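Local atomic coordinates of tyrosine specific protein phosphatase, putative (Trypanosoma brucei, PDB entry 3M4U), a protein that probably removes phosphate from phosphotyrosine residues of other proteins, as a member of the protein tyrosine phosphatase family. Residues Q17-R20 with M21-F25. Numbering follows the deposited sequence.
Sequences QYSR and MQREF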
ATOM      1  N   GLN A  17     -10.808  24.583  -5.078  1.00 50.02           N
ATOM      2  CA  GLN A  17      -9.995  23.458  -4.613  1.00 51.67           C
ATOM      3  C   GLN A  17     -10.336  22.190  -5.380  1.00 53.40           C
ATOM      4  O   GLN A  17      -9.456  21.517  -5.937  1.00 49.96           O
ATOM      5  CB  GLN A  17     -10.222  23.203  -3.126  1.00 48.90           C
ATOM      6  CG  GLN A  17      -9.553  24.214  -2.217  1.00 48.17           C
ATOM      7  CD  GLN A  17     -10.018  24.081  -0.776  1.00 49.44           C
ATOM      8  OE1 GLN A  17     -11.096  23.543  -0.510  1.00 47.21           O
ATOM      9  NE2 GLN A  17      -9.209  24.576   0.161  1.00 42.77           N
ATOM     10  N   TYR A  18     -11.622  21.862  -5.401  1.00 49.14           N
ATOM     11  CA  TYR A  18     -12.071  20.675  -6.103  1.00 51.64           C
ATOM     12  C   TYR A  18     -11.643  20.754  -7.578  1.00 56.64           C
ATOM     13  O   TYR A  18     -10.906  19.885  -8.086  1.00 53.34           O
ATOM     14  CB  TYR A  18     -13.582  20.528  -5.967  1.00 53.88           C
ATOM     15  CG  TYR A  18     -14.140  19.359  -6.733  1.00 60.49           C
ATOM     16  CD1 TYR A  18     -14.403  18.150  -6.098  1.00 57.92           C
ATOM     17  CD2 TYR A  18     -14.387  19.458  -8.103  1.00 62.13           C
ATOM     18  CE1 TYR A  18     -14.907  17.071  -6.801  1.00 60.48           C
ATOM     19  CE2 TYR A  18     -14.889  18.383  -8.818  1.00 63.41           C
ATOM     20  CZ  TYR A  18     -15.148  17.191  -8.161  1.00 67.68           C
ATOM     21  OH  TYR A  18     -15.653  16.119  -8.866  1.00 73.50           O
ATOM     22  N   SER A  19     -12.095  21.809  -8.249  1.00 51.69           N
ATOM     23  CA  SER A  19     -11.715  22.077  -9.631  1.00 52.02           C
ATOM     24  C   SER A  19     -10.213  21.910  -9.839  1.00 47.94           C
ATOM     25  O   SER A  19      -9.773  21.346 -10.846  1.00 52.22           O
ATOM     26  CB  SER A  19     -12.159  23.496 -10.027  1.00 53.82           C
ATOM     27  OG  SER A  19     -11.278  24.085 -10.979  1.00 45.96           O
ATOM     28  N   ARG A  20      -9.432  22.416  -8.889  1.00 47.30           N
ATOM     29  CA  ARG A  20      -7.974  22.333  -8.960  1.00 50.59           C
ATOM     30  C   ARG A  20      -7.499  20.884  -8.821  1.00 49.39           C
ATOM     31  O   ARG A  20      -6.615  20.429  -9.552  1.00 48.93           O
ATOM     32  CB  ARG A  20      -7.312  23.192  -7.869  1.00 48.71           C
ATOM     33  CG  ARG A  20      -5.791  23.116  -7.912  1.00 48.34           C
ATOM     34  CD  ARG A  20      -5.089  23.733  -6.715  1.00 45.85           C
ATOM     35  NE  ARG A  20      -3.682  23.333  -6.732  1.00 51.00           N
ATOM     36  CZ  ARG A  20      -2.699  23.951  -6.082  1.00 51.21           C
ATOM     37  NH1 ARG A  20      -2.956  25.024  -5.344  1.00 51.65           N
ATOM     38  NH2 ARG A  20      -1.451  23.499  -6.180  1.00 48.99           N
ATOM     39  N   MET A  21      -8.071  20.166  -7.866  1.00 47.45           N
ATOM     40  CA  MET A  21      -7.711  18.769  -7.693  1.00 48.84           C
ATOM     41  C   MET A  21      -8.097  17.998  -8.940  1.00 48.93           C
ATOM     42  O   MET A  21      -7.339  17.137  -9.407  1.00 45.85           O
ATOM     43  CB  MET A  21      -8.360  18.178  -6.439  1.00 45.87           C
ATOM     44  CG  MET A  21      -7.817  18.818  -5.164  1.00 44.55           C
ATOM     45  SD  MET A  21      -8.399  18.098  -3.614  1.00 41.60           S
ATOM     46  CE  MET A  21     -10.176  18.231  -3.801  1.00 50.55           C
ATOM     47  N   GLN A  22      -9.255  18.329  -9.505  1.00 45.64           N
ATOM     48  CA  GLN A  22      -9.714  17.600 -10.678  1.00 45.64           C
ATOM     49  C   GLN A  22      -8.768  17.768 -11.868  1.00 53.04           C
ATOM     50  O   GLN A  22      -8.308  16.767 -12.444  1.00 52.60           O
ATOM     51  CB  GLN A  22     -11.164  17.946 -11.014  1.00 49.86           C
ATOM     52  CG  GLN A  22     -11.410  18.451 -12.416  1.00 56.37           C
ATOM     53  CD  GLN A  22     -12.560  19.454 -12.443  1.00 68.40           C
ATOM     54  OE1 GLN A  22     -13.499  19.350 -11.641  1.00 68.62           O
ATOM     55  NE2 GLN A  22     -12.481  20.441 -13.346  1.00 59.36           N
ATOM     56  N   ARG A  23      -8.427  19.005 -12.227  1.00 47.43           N
ATOM     57  CA  ARG A  23      -7.550  19.170 -13.383  1.00 48.98           C
ATOM     58  C   ARG A  23      -6.117  18.734 -13.083  1.00 48.88           C
ATOM     59  O   ARG A  23      -5.388  18.316 -13.984  1.00 48.40           O
ATOM     60  CB  ARG A  23      -7.630  20.572 -14.012  1.00 53.09           C
ATOM     61  CG  ARG A  23      -7.064  21.710 -13.186  1.00 55.00           C
ATOM     62  CD  ARG A  23      -7.302  23.062 -13.876  1.00 55.39           C
ATOM     63  NE  ARG A  23      -7.134  24.163 -12.932  1.00 50.91           N
ATOM     64  CZ  ARG A  23      -8.126  24.667 -12.213  1.00 46.68           C
ATOM     65  NH1 ARG A  23      -9.351  24.177 -12.366  1.00 48.02           N
ATOM     66  NH2 ARG A  23      -7.895  25.656 -11.355  1.00 46.01           N
ATOM     67  N   GLU A  24      -5.715  18.806 -11.819  1.00 49.88           N
ATOM     68  CA  GLU A  24      -4.432  18.232 -11.430  1.00 48.37           C
ATOM     69  C   GLU A  24      -4.434  16.727 -11.688  1.00 48.34           C
ATOM     70  O   GLU A  24      -3.471  16.177 -12.231  1.00 50.35           O
ATOM     71  CB  GLU A  24      -4.129  18.497  -9.956  1.00 51.33           C
ATOM     72  CG  GLU A  24      -3.589  19.886  -9.655  1.00 53.16           C
ATOM     73  CD  GLU A  24      -3.039  19.992  -8.247  1.00 53.10           C
ATOM     74  OE1 GLU A  24      -3.438  19.156  -7.402  1.00 53.15           O
ATOM     75  OE2 GLU A  24      -2.215  20.902  -7.984  1.00 52.08           O
ATOM     76  N   PHE A  25      -5.522  16.063 -11.301  1.00 46.01           N
ATOM     77  CA  PHE A  25      -5.581  14.610 -11.392  1.00 47.09           C
ATOM     78  C   PHE A  25      -5.616  14.133 -12.844  1.00 49.32           C
ATOM     79  O   PHE A  25      -4.901  13.193 -13.209  1.00 44.01           O
ATOM     80  CB  PHE A  25      -6.764  14.046 -10.598  1.00 45.61           C
ATOM     81  CG  PHE A  25      -6.675  12.569 -10.373  1.00 44.46           C
ATOM     82  CD1 PHE A  25      -5.631  12.036  -9.625  1.00 42.58           C
ATOM     83  CD2 PHE A  25      -7.618  11.707 -10.922  1.00 41.57           C
ATOM     84  CE1 PHE A  25      -5.528  10.659  -9.418  1.00 43.22           C
ATOM     85  CE2 PHE A  25      -7.527  10.323 -10.728  1.00 43.17           C
ATOM     86  CZ  PHE A  25      -6.483   9.798  -9.978  1.00 44.85           C
TER
HETATM   87  O   HOH W   1      -9.773  26.192  -9.370  1.00 42.79           O
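An i to i+4 salt bridge between Arg-20 and Glu-24 joins successive turns of the N-terminal helix 14-31, which packs against helix 277-290 of the tyrosine phosphatase fold. The helical register follows from four successive i+4 backbone bonds, Met-21 N to Gln-17 O through Glu-24 N to Arg-20 O, with N-H...O angles of 154° to 170°. The Arg-20 chain, extended as far as NE, projects outward from the helix, and Glu-24 leans back toward the preceding turn to meet the NE edge of its guanidinium. Two of its nitrogens grip a single oxygen: NE of Arg-20 is 3.1 Å from Glu-24 OE2, and its NH2 is 3.3 Å from that same OE2. OE2 lies in the guanidinium plane, whereas both donors come from one face of the carboxylate, the planes being 87° apart; NE approaches from above the carboxylate plane and NH2 nearer to it, on the syn side. Both groups have second partners: Arg-20 NH1 pairs with Asp-256, while Glu-24 OE1 accepts bonds from Tyr-280 and Tyr-284 of helix 277-290. Met-21 also meets Ala-281 and Tyr-284 there; within its own helix its CE bends back to 3.9 Å from Tyr-18 CA. Arg-23 folds back over the preceding turn, one guanidinium face above Arg-20 CA; a water accepts from Arg-23 NH2 at 2.8 Å and lies 3.0 Å from Ser-19 OG.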